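Local coordinates for protein processed glycerol phosphate lipoteichoic acid synthase 2 (Bacillus subtilis, PDB 2W8D) that carries a sulfatase-family domain of the alkaline phosphatase clan and binds a magnesium ion beside a phosphorylated threonine, at residues 39-44 with 257-262; 72-77 with 287-292; 196-201 with 222-227. All blocks are in the same frame, centred on the assembly; numbering follows the deposited sequence.

Contact 1: residues 39-44 with 257-262; sequences LESLQS and GDHYGI. With MG (magnesium ion), chain C.
E40 and D258 bring two carboxylates together around a magnesium ion, with OE1 of E40 only 3.0 Å from OD2 of D258. Both oxygens of E40 bind the metal, OE1 at 2.2 Å and OE2 at 2.1 Å from the magnesium. D258 contributes OD2, and H259 contributes NE2. The phosphothreonine at T84 completes the site. The two carboxylate planes stand 80° apart around the ion.

The two oxygens of D258 are used differently. While OD2 holds the metal, OD1 accepts the backbone N-H of S41 at 2.7 Å on its syn side, in a nearly straight bond (163°). A second shell steadies the other ligands. OG of S41 donates to OE2 of E40 at 2.7 Å, on the anti lone pair. ND1 of H259 donates to O of Y260 at 2.8 Å, which fixes the ring with NE2 facing the magnesium. Where the strands end, CA of G257 makes a CA-H...O contact with O of L39 at 3.2 Å; the N-H of D258 gives the same oxygen a weak hydrogen bond.

A metal site at the C-terminal ends of parallel strands, here 33-39 and 251-257, fits the alkaline phosphatase clan. L39 and G257 pair these strands, and helix 219-244 packs against L39 and I262.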
loop_
_atom_site.group_PDB
_atom_site.type_symbol
_atom_site.label_atom_id
_atom_site.label_comp_id
_atom_site.label_asym_id
_atom_site.label_seq_id
_atom_site.Cartn_x
_atom_site.Cartn_y
_atom_site.Cartn_z
ATOM N N LEU A 39 -1.167 -5.360 -4.456
ATOM C CA LEU A 39 -1.323 -6.828 -4.404
ATOM C C LEU A 39 -2.520 -7.183 -3.557
ATOM O O LEU A 39 -2.426 -7.230 -2.317
ATOM C CB LEU A 39 -0.086 -7.435 -3.768
ATOM C CG LEU A 39 1.234 -7.099 -4.462
ATOM C CD1 LEU A 39 2.421 -7.608 -3.684
ATOM C CD2 LEU A 39 1.264 -7.666 -5.878
ATOM N N GLU A 40 -3.650 -7.420 -4.207
ATOM C CA GLU A 40 -4.939 -7.586 -3.547
ATOM C C GLU A 40 -4.938 -8.646 -2.435
ATOM O O GLU A 40 -4.582 -9.829 -2.685
ATOM C CB GLU A 40 -5.989 -7.979 -4.606
ATOM C CG GLU A 40 -7.434 -8.031 -4.134
ATOM C CD GLU A 40 -7.861 -6.833 -3.295
ATOM O OE1 GLU A 40 -7.867 -5.677 -3.809
ATOM O OE2 GLU A 40 -8.185 -7.054 -2.099
ATOM N N SER A 41 -5.360 -8.223 -1.233
ATOM C CA SER A 41 -5.656 -9.126 -0.108
ATOM C C SER A 41 -4.482 -10.022 0.294
ATOM O O SER A 41 -4.686 -11.058 0.920
ATOM C CB SER A 41 -6.853 -10.015 -0.444
ATOM O OG SER A 41 -8.061 -9.282 -0.555
ATOM N N LEU A 42 -3.264 -9.625 -0.085
ATOM C CA LEU A 42 -2.062 -10.428 0.170
ATOM C C LEU A 42 -1.381 -10.099 1.513
ATOM O O LEU A 42 -0.947 -8.967 1.748
ATOM C CB LEU A 42 -1.080 -10.261 -0.983
ATOM C CG LEU A 42 0.041 -11.306 -0.920
ATOM C CD1 LEU A 42 -0.501 -12.714 -1.201
ATOM C CD2 LEU A 42 1.194 -10.949 -1.861
ATOM N N GLN A 43 -1.300 -11.086 2.393
ATOM C CA GLN A 43 -0.720 -10.892 3.757
ATOM C C GLN A 43 0.695 -11.468 3.788
ATOM O O GLN A 43 1.003 -12.400 3.060
ATOM C CB GLN A 43 -1.600 -11.569 4.830
ATOM C CG GLN A 43 -2.998 -10.933 4.957
ATOM C CD GLN A 43 -3.985 -11.720 5.815
ATOM O OE1 GLN A 43 -3.772 -11.926 7.030
ATOM N NE2 GLN A 43 -5.088 -12.134 5.202
ATOM N N SER A 44 1.525 -10.937 4.674
ATOM C CA SER A 44 2.915 -11.331 4.783
ATOM C C SER A 44 3.114 -12.793 5.183
ATOM O O SER A 44 4.142 -13.352 4.857
ATOM C CB SER A 44 3.655 -10.422 5.783
ATOM O OG SER A 44 3.828 -9.089 5.278
ATOM N N GLY A 257 0.831 -5.402 -0.365
ATOM C CA GLY A 257 -0.476 -5.989 -0.087
ATOM C C GLY A 257 -1.362 -4.860 0.417
ATOM O O GLY A 257 -0.899 -4.025 1.204
ATOM N N ASP A 258 -2.618 -4.797 -0.029
ATOM C CA ASP A 258 -3.459 -3.630 0.368
ATOM C C ASP A 258 -4.080 -3.745 1.785
ATOM O O ASP A 258 -4.190 -2.747 2.505
ATOM C CB ASP A 258 -4.481 -3.259 -0.722
ATOM C CG ASP A 258 -5.457 -4.384 -1.039
ATOM O OD1 ASP A 258 -5.206 -5.556 -0.655
ATOM O OD2 ASP A 258 -6.513 -4.088 -1.645
ATOM N N HIS A 259 -4.431 -4.965 2.211
ATOM C CA HIS A 259 -5.018 -5.166 3.549
ATOM C C HIS A 259 -5.174 -6.644 3.729
ATOM O O HIS A 259 -4.826 -7.384 2.808
ATOM C CB HIS A 259 -6.411 -4.505 3.604
ATOM C CG HIS A 259 -7.248 -4.866 2.422
ATOM N ND1 HIS A 259 -7.889 -6.092 2.304
ATOM C CD2 HIS A 259 -7.461 -4.206 1.258
ATOM C CE1 HIS A 259 -8.511 -6.141 1.140
ATOM N NE2 HIS A 259 -8.256 -5.016 0.479
ATOM N N TYR A 260 -5.744 -7.100 4.855
ATOM C CA TYR A 260 -5.846 -8.557 5.040
ATOM C C TYR A 260 -6.836 -9.148 4.076
ATOM O O TYR A 260 -7.786 -8.496 3.713
ATOM C CB TYR A 260 -6.244 -8.955 6.478
ATOM C CG TYR A 260 -7.619 -8.452 6.856
ATOM C CD1 TYR A 260 -8.728 -9.243 6.648
ATOM C CD2 TYR A 260 -7.811 -7.153 7.355
ATOM C CE1 TYR A 260 -10.020 -8.800 6.991
ATOM C CE2 TYR A 260 -9.115 -6.671 7.691
ATOM C CZ TYR A 260 -10.200 -7.534 7.498
ATOM O OH TYR A 260 -11.463 -7.170 7.777
ATOM N N GLY A 261 -6.637 -10.402 3.697
ATOM C CA GLY A 261 -7.646 -11.120 2.948
ATOM C C GLY A 261 -8.472 -12.045 3.836
ATOM O O GLY A 261 -9.648 -12.317 3.545
ATOM N N ILE A 262 -7.856 -12.549 4.906
ATOM C CA ILE A 262 -8.505 -13.517 5.782
ATOM C C ILE A 262 -8.887 -12.879 7.135
ATOM O O ILE A 262 -8.013 -12.647 7.985
ATOM C CB ILE A 262 -7.581 -14.732 6.048
ATOM C CG1 ILE A 262 -6.963 -15.281 4.744
ATOM C CG2 ILE A 262 -8.357 -15.821 6.811
ATOM C CD1 ILE A 262 -8.016 -15.783 3.749
HETATM MG MG MG C . -8.419 -5.021 -1.742
#

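Contact 2: residues 72-77 with 287-292; sequences FDNFFH and LQRVPL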
loop_
_atom_site.group_PDB
_atom_site.type_symbol
_atom_site.label_atom_id
_atom_site.label_comp_id
_atom_site.label_asym_id
_atom_site.label_seq_id
_atom_site.Cartn_x
_atom_site.Cartn_y
_atom_site.Cartn_z
ATOM N N PHE A 72 10.313 -5.401 3.343
ATOM C CA PHE A 72 9.957 -4.987 4.692
ATOM C C PHE A 72 8.977 -6.012 5.270
ATOM O O PHE A 72 7.832 -6.112 4.801
ATOM C CB PHE A 72 9.301 -3.588 4.679
ATOM C CG PHE A 72 10.100 -2.532 3.929
ATOM C CD1 PHE A 72 10.908 -1.627 4.612
ATOM C CD2 PHE A 72 10.035 -2.439 2.549
ATOM C CE1 PHE A 72 11.640 -0.660 3.927
ATOM C CE2 PHE A 72 10.766 -1.470 1.861
ATOM C CZ PHE A 72 11.567 -0.582 2.557
ATOM N N ASP A 73 9.429 -6.755 6.293
ATOM C CA ASP A 73 8.666 -7.848 6.899
ATOM C C ASP A 73 7.877 -7.463 8.181
ATOM O O ASP A 73 7.146 -8.288 8.771
ATOM C CB ASP A 73 9.594 -9.051 7.142
ATOM C CG ASP A 73 10.688 -8.750 8.152
ATOM O OD1 ASP A 73 11.213 -7.626 8.213
ATOM O OD2 ASP A 73 11.046 -9.644 8.906
ATOM N N ASN A 74 8.035 -6.218 8.607
ATOM C CA ASN A 74 7.214 -5.660 9.665
ATOM C C ASN A 74 6.447 -4.399 9.206
ATOM O O ASN A 74 6.451 -3.366 9.861
ATOM C CB ASN A 74 8.070 -5.380 10.881
ATOM C CG ASN A 74 8.611 -6.625 11.500
ATOM O OD1 ASN A 74 7.888 -7.608 11.695
ATOM N ND2 ASN A 74 9.877 -6.594 11.843
ATOM N N PHE A 75 5.785 -4.519 8.067
ATOM C CA PHE A 75 5.045 -3.427 7.472
ATOM C C PHE A 75 3.554 -3.770 7.573
ATOM O O PHE A 75 3.160 -4.874 7.277
ATOM C CB PHE A 75 5.501 -3.231 6.016
ATOM C CG PHE A 75 4.669 -2.266 5.245
ATOM C CD1 PHE A 75 4.899 -0.896 5.334
ATOM C CD2 PHE A 75 3.659 -2.719 4.425
ATOM C CE1 PHE A 75 4.124 0.008 4.619
ATOM C CE2 PHE A 75 2.861 -1.825 3.702
ATOM C CZ PHE A 75 3.086 -0.479 3.796
ATOM N N PHE A 76 2.748 -2.834 8.035
ATOM C CA PHE A 76 1.372 -3.091 8.366
ATOM C C PHE A 76 0.413 -2.260 7.503
ATOM O O PHE A 76 0.631 -1.060 7.291
ATOM C CB PHE A 76 1.143 -2.785 9.868
ATOM C CG PHE A 76 1.909 -3.709 10.798
ATOM C CD1 PHE A 76 1.266 -4.790 11.419
ATOM C CD2 PHE A 76 3.277 -3.505 11.051
ATOM C CE1 PHE A 76 1.977 -5.668 12.267
ATOM C CE2 PHE A 76 3.989 -4.372 11.899
ATOM C CZ PHE A 76 3.335 -5.450 12.501
ATOM N N HIS A 77 -0.691 -2.867 7.068
ATOM C CA HIS A 77 -1.765 -2.042 6.473
ATOM C C HIS A 77 -2.447 -1.192 7.571
ATOM O O HIS A 77 -2.518 -1.593 8.722
ATOM C CB HIS A 77 -2.781 -2.895 5.711
ATOM C CG HIS A 77 -3.770 -3.580 6.600
ATOM N ND1 HIS A 77 -4.967 -2.992 6.969
ATOM C CD2 HIS A 77 -3.737 -4.793 7.205
ATOM C CE1 HIS A 77 -5.628 -3.815 7.763
ATOM N NE2 HIS A 77 -4.897 -4.907 7.935
ATOM N N LEU A 287 -0.984 -10.838 12.214
ATOM C CA LEU A 287 -1.371 -11.219 10.847
ATOM C C LEU A 287 -1.748 -10.024 9.941
ATOM O O LEU A 287 -2.143 -10.219 8.795
ATOM C CB LEU A 287 -2.516 -12.247 10.872
ATOM C CG LEU A 287 -2.011 -13.645 11.281
ATOM C CD1 LEU A 287 -3.145 -14.514 11.844
ATOM C CD2 LEU A 287 -1.249 -14.322 10.113
ATOM N N GLN A 288 -1.687 -8.809 10.486
ATOM C CA GLN A 288 -1.960 -7.606 9.710
ATOM C C GLN A 288 -0.696 -7.125 8.999
ATOM O O GLN A 288 -0.741 -6.115 8.320
ATOM C CB GLN A 288 -2.563 -6.497 10.588
ATOM C CG GLN A 288 -3.868 -6.917 11.350
ATOM C CD GLN A 288 -4.901 -7.611 10.470
ATOM O OE1 GLN A 288 -5.418 -7.010 9.516
ATOM N NE2 GLN A 288 -5.202 -8.880 10.767
ATOM N N ARG A 289 0.436 -7.839 9.165
ATOM C CA ARG A 289 1.581 -7.593 8.304
ATOM C C ARG A 289 1.160 -7.856 6.837
ATOM O O ARG A 289 0.577 -8.907 6.529
ATOM C CB ARG A 289 2.774 -8.478 8.698
ATOM C CG ARG A 289 3.609 -7.955 9.879
ATOM C CD ARG A 289 4.624 -8.995 10.338
ATOM N NE ARG A 289 5.356 -8.536 11.527
ATOM C CZ ARG A 289 4.915 -8.637 12.789
ATOM N NH1 ARG A 289 3.739 -9.184 13.059
ATOM N NH2 ARG A 289 5.655 -8.192 13.794
ATOM N N VAL A 290 1.413 -6.877 5.973
ATOM C CA VAL A 290 1.361 -7.052 4.517
ATOM C C VAL A 290 2.747 -6.787 3.892
ATOM O O VAL A 290 3.515 -5.948 4.382
ATOM C CB VAL A 290 0.277 -6.175 3.830
ATOM C CG1 VAL A 290 -1.131 -6.476 4.431
ATOM C CG2 VAL A 290 0.595 -4.715 3.989
ATOM N N PRO A 291 3.073 -7.517 2.816
ATOM C CA PRO A 291 4.409 -7.336 2.255
ATOM C C PRO A 291 4.541 -5.990 1.555
ATOM O O PRO A 291 3.541 -5.446 1.081
ATOM C CB PRO A 291 4.566 -8.492 1.262
ATOM C CG PRO A 291 3.166 -8.947 0.937
ATOM C CD PRO A 291 2.239 -8.469 2.067
ATOM N N LEU A 292 5.757 -5.440 1.579
ATOM C CA LEU A 292 6.099 -4.236 0.870
ATOM C C LEU A 292 7.424 -4.532 0.206
ATOM O O LEU A 292 8.352 -4.958 0.879
ATOM C CB LEU A 292 6.239 -3.043 1.812
ATOM C CG LEU A 292 6.842 -1.812 1.102
ATOM C CD1 LEU A 292 5.946 -1.203 -0.032
ATOM C CD2 LEU A 292 7.201 -0.714 2.106
HETATM O O HOH W 1 5.225 -7.019 6.109
#
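F76 and R289 lie side by side, each presenting atoms to a face of the other. CG of R289 sits over one face of the F76 ring, toward its rim, in a CH-pi contact 3.9 Å from the ring centroid. In turn, CZ of F76 lies over the centre of the guanidinium, 3.6 Å from CZ of R289, with the two planes inclined by 56°. At the guanidinium edge, in its plane, lie OD1 of N74 and O of D73. NE donates to OD1 of N74 at 2.7 Å, in the planes of both groups and on a lone pair; the bond from NH2 to the same oxygen is weak. NE stands anti to CB (chi3 -176°), and this extended chain brings NE to the amide. Q286 takes NH1, and ND2 of N74 is held by O of H305.

These residues join strand 70-76 of the large mixed sheet of the sulfatase-type domain to the loop leading into strand 292-296, its antiparallel neighbour.

The F75 ring has CB of L292 over one face, 4.0 Å from its centroid, and O of V290 at its edge. CG2 of V290 touches CD2 and CE2 of this ring. F72 lies alongside L292. The H77 ring is met at its edge by Q288: NE2 donates to OE1 in the ring plane, at 2.7 Å and almost straight (174°). The other ring nitrogen, ND1, is hydrogen-bonded to OG1 of T79.

F72 N donates to O of L292, and V290 N donates to O of F75 at 3.0 Å. Between these two bonds strand 70-76 is interrupted, and a water bridges the backbones. It accepts the N-H of F75 at 3.2 Å, and O of F72 and O of V290 both lie within reach of its protons.

Contact 3: residues 196-201 with 222-227; sequences LSNHFP and DNYFQS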
loop_
_atom_site.group_PDB
_atom_site.type_symbol
_atom_site.label_atom_id
_atom_site.label_comp_id
_atom_site.label_asym_id
_atom_site.label_seq_id
_atom_site.Cartn_x
_atom_site.Cartn_y
_atom_site.Cartn_z
ATOM N N LEU A 196 -6.815 -7.427 -9.122
ATOM C CA LEU A 196 -8.196 -7.824 -8.822
ATOM C C LEU A 196 -8.410 -9.279 -8.413
ATOM O O LEU A 196 -9.396 -9.577 -7.714
ATOM C CB LEU A 196 -9.047 -7.644 -10.083
ATOM C CG LEU A 196 -9.657 -6.257 -10.207
ATOM C CD1 LEU A 196 -10.422 -6.104 -11.501
ATOM C CD2 LEU A 196 -10.515 -5.926 -8.956
ATOM N N SER A 197 -7.560 -10.179 -8.917
ATOM C CA SER A 197 -7.820 -11.605 -8.913
ATOM C C SER A 197 -7.820 -12.235 -7.512
ATOM O O SER A 197 -8.589 -13.147 -7.273
ATOM C CB SER A 197 -6.806 -12.342 -9.806
ATOM O OG SER A 197 -7.142 -12.279 -11.199
ATOM N N ASN A 198 -6.987 -11.756 -6.587
ATOM C CA ASN A 198 -6.948 -12.369 -5.251
ATOM C C ASN A 198 -8.011 -11.779 -4.305
ATOM O O ASN A 198 -7.683 -11.331 -3.196
ATOM C CB ASN A 198 -5.541 -12.276 -4.633
ATOM C CG ASN A 198 -5.342 -13.233 -3.485
ATOM O OD1 ASN A 198 -5.733 -14.411 -3.570
ATOM N ND2 ASN A 198 -4.715 -12.752 -2.404
ATOM N N HIS A 199 -9.268 -11.763 -4.764
ATOM C CA HIS A 199 -10.408 -11.201 -4.015
ATOM C C HIS A 199 -11.178 -12.304 -3.337
ATOM O O HIS A 199 -11.340 -13.376 -3.912
ATOM C CB HIS A 199 -11.367 -10.434 -4.941
ATOM C CG HIS A 199 -11.296 -8.941 -4.787
ATOM N ND1 HIS A 199 -10.942 -8.096 -5.825
ATOM C CD2 HIS A 199 -11.510 -8.141 -3.709
ATOM C CE1 HIS A 199 -10.965 -6.844 -5.399
ATOM N NE2 HIS A 199 -11.302 -6.843 -4.120
ATOM N N PHE A 200 -11.605 -12.059 -2.082
ATOM C CA PHE A 200 -12.529 -12.938 -1.359
ATOM C C PHE A 200 -13.716 -13.333 -2.259
ATOM O O PHE A 200 -14.200 -12.496 -2.991
ATOM C CB PHE A 200 -13.059 -12.149 -0.163
ATOM C CG PHE A 200 -13.944 -12.937 0.741
ATOM C CD1 PHE A 200 -13.406 -13.594 1.859
ATOM C CD2 PHE A 200 -15.330 -13.039 0.477
ATOM C CE1 PHE A 200 -14.242 -14.348 2.715
ATOM C CE2 PHE A 200 -16.171 -13.800 1.325
ATOM C CZ PHE A 200 -15.627 -14.444 2.450
ATOM N N PRO A 201 -14.195 -14.592 -2.214
ATOM C CA PRO A 201 -13.806 -15.798 -1.461
ATOM C C PRO A 201 -12.632 -16.586 -2.073
ATOM O O PRO A 201 -12.411 -17.705 -1.666
ATOM C CB PRO A 201 -15.072 -16.662 -1.520
ATOM C CG PRO A 201 -15.603 -16.374 -2.909
ATOM C CD PRO A 201 -15.365 -14.857 -3.064
ATOM N N ASP A 222 -8.625 -22.394 2.196
ATOM C CA ASP A 222 -8.094 -23.356 1.220
ATOM C C ASP A 222 -7.801 -22.738 -0.141
ATOM O O ASP A 222 -6.774 -23.050 -0.729
ATOM C CB ASP A 222 -9.023 -24.567 1.024
ATOM C CG ASP A 222 -9.072 -25.481 2.249
ATOM O OD1 ASP A 222 -8.297 -25.271 3.210
ATOM O OD2 ASP A 222 -9.899 -26.423 2.256
ATOM N N ASN A 223 -8.684 -21.851 -0.616
ATOM C CA ASN A 223 -8.595 -21.301 -1.981
ATOM C C ASN A 223 -7.731 -20.052 -2.040
ATOM O O ASN A 223 -7.281 -19.626 -3.116
ATOM C CB ASN A 223 -9.987 -20.991 -2.530
ATOM C CG ASN A 223 -10.787 -22.246 -2.820
ATOM O OD1 ASN A 223 -10.248 -23.350 -2.902
ATOM N ND2 ASN A 223 -12.083 -22.084 -2.959
ATOM N N TYR A 224 -7.506 -19.455 -0.877
ATOM C CA TYR A 224 -6.605 -18.329 -0.782
ATOM C C TYR A 224 -5.268 -18.652 -1.475
ATOM O O TYR A 224 -4.758 -17.839 -2.224
ATOM C CB TYR A 224 -6.365 -18.013 0.683
ATOM C CG TYR A 224 -5.598 -16.744 0.912
ATOM C CD1 TYR A 224 -6.150 -15.489 0.592
ATOM C CD2 TYR A 224 -4.315 -16.785 1.446
ATOM C CE1 TYR A 224 -5.426 -14.318 0.808
ATOM C CE2 TYR A 224 -3.586 -15.614 1.673
ATOM C CZ TYR A 224 -4.140 -14.390 1.369
ATOM O OH TYR A 224 -3.399 -13.260 1.638
ATOM N N PHE A 225 -4.713 -19.826 -1.185
ATOM C CA PHE A 225 -3.365 -20.170 -1.605
ATOM C C PHE A 225 -3.255 -20.318 -3.101
ATOM O O PHE A 225 -2.205 -20.013 -3.638
ATOM C CB PHE A 225 -2.866 -21.465 -0.949
ATOM C CG PHE A 225 -2.862 -21.406 0.532
ATOM C CD1 PHE A 225 -1.852 -20.700 1.215
ATOM C CD2 PHE A 225 -3.867 -22.028 1.271
ATOM C CE1 PHE A 225 -1.842 -20.612 2.622
ATOM C CE2 PHE A 225 -3.866 -21.932 2.684
ATOM C CZ PHE A 225 -2.848 -21.226 3.346
ATOM N N GLN A 226 -4.330 -20.791 -3.748
ATOM C CA GLN A 226 -4.423 -20.880 -5.200
ATOM C C GLN A 226 -4.464 -19.533 -5.902
ATOM O O GLN A 226 -3.749 -19.335 -6.883
ATOM C CB GLN A 226 -5.661 -21.670 -5.617
ATOM C CG GLN A 226 -5.639 -23.094 -5.169
ATOM C CD GLN A 226 -6.537 -23.968 -6.006
ATOM O OE1 GLN A 226 -7.397 -23.474 -6.734
ATOM N NE2 GLN A 226 -6.342 -25.277 -5.914
ATOM N N SER A 227 -5.295 -18.604 -5.427
ATOM C CA SER A 227 -5.331 -17.296 -6.082
ATOM C C SER A 227 -4.099 -16.467 -5.749
ATOM O O SER A 227 -3.667 -15.646 -6.557
ATOM C CB SER A 227 -6.640 -16.518 -5.850
ATOM O OG SER A 227 -7.088 -16.722 -4.537
#
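N223 starts the contact from the helix with a light touch, its CB 4.2 Å from O of P201. A cis peptide bond precedes P201, at the exposed margin of the contact.

Y224 follows. Its ring approaches the amide of N198, and CE1 lies 3.6 Å from ND2. The two side chains cross at about a right angle, with amide and ring planes 45° apart. Neither polar end is spent on the other. OH of Y224 bonds to O of S41, and ND2 of N198 bonds to O of E40. N198 thus touches helix 219-244 and bonds to the backbone of E40, a magnesium ligand. F202 meets the Y224 ring edge-to-face.

N198 is the centre of an inverse gamma turn in the loop that follows strand 189-194. A weak bond from H199 N to O of S197, at 2.9 Å, closes it. This loop runs past the metal site of the sulfatase-type domain, where NE2 of H199 bonds to the phosphate of the phosphothreonine at T84.

S227, one turn beyond N223, points at the loop. Its OG lies 2.8 Å from OD1 of N198 and 3.2 Å from O of N223, with O of F202 as a further partner. The single hydroxyl proton cannot serve all three, and its acceptor is not settled. CB of S227 also packs 3.2 Å from OD1 of N198.

All three contacts are largely buried, but they differ in depth. Contacts 1 and 2 lie about 10 Å from the chain centre. Contact 3 lies about 18 Å out, and its P201 end is exposed. Contact 1 is joined to both others. Its S44 and G257 probably hydrogen-bond through the backbone to R289 and P291 of contact 2, while E40 and S41 meet N198 and Y224 of contact 3. Contacts 2 and 3 do not touch. Metal coordination through two carboxylates and an imidazole dominates contact 1. Aromatic rings, strand bonds and a guanidinium make contact 2, where a sheet strand meets the loop entering its neighbour. Contact 3 joins loop to helix through a few uncharged polar groups.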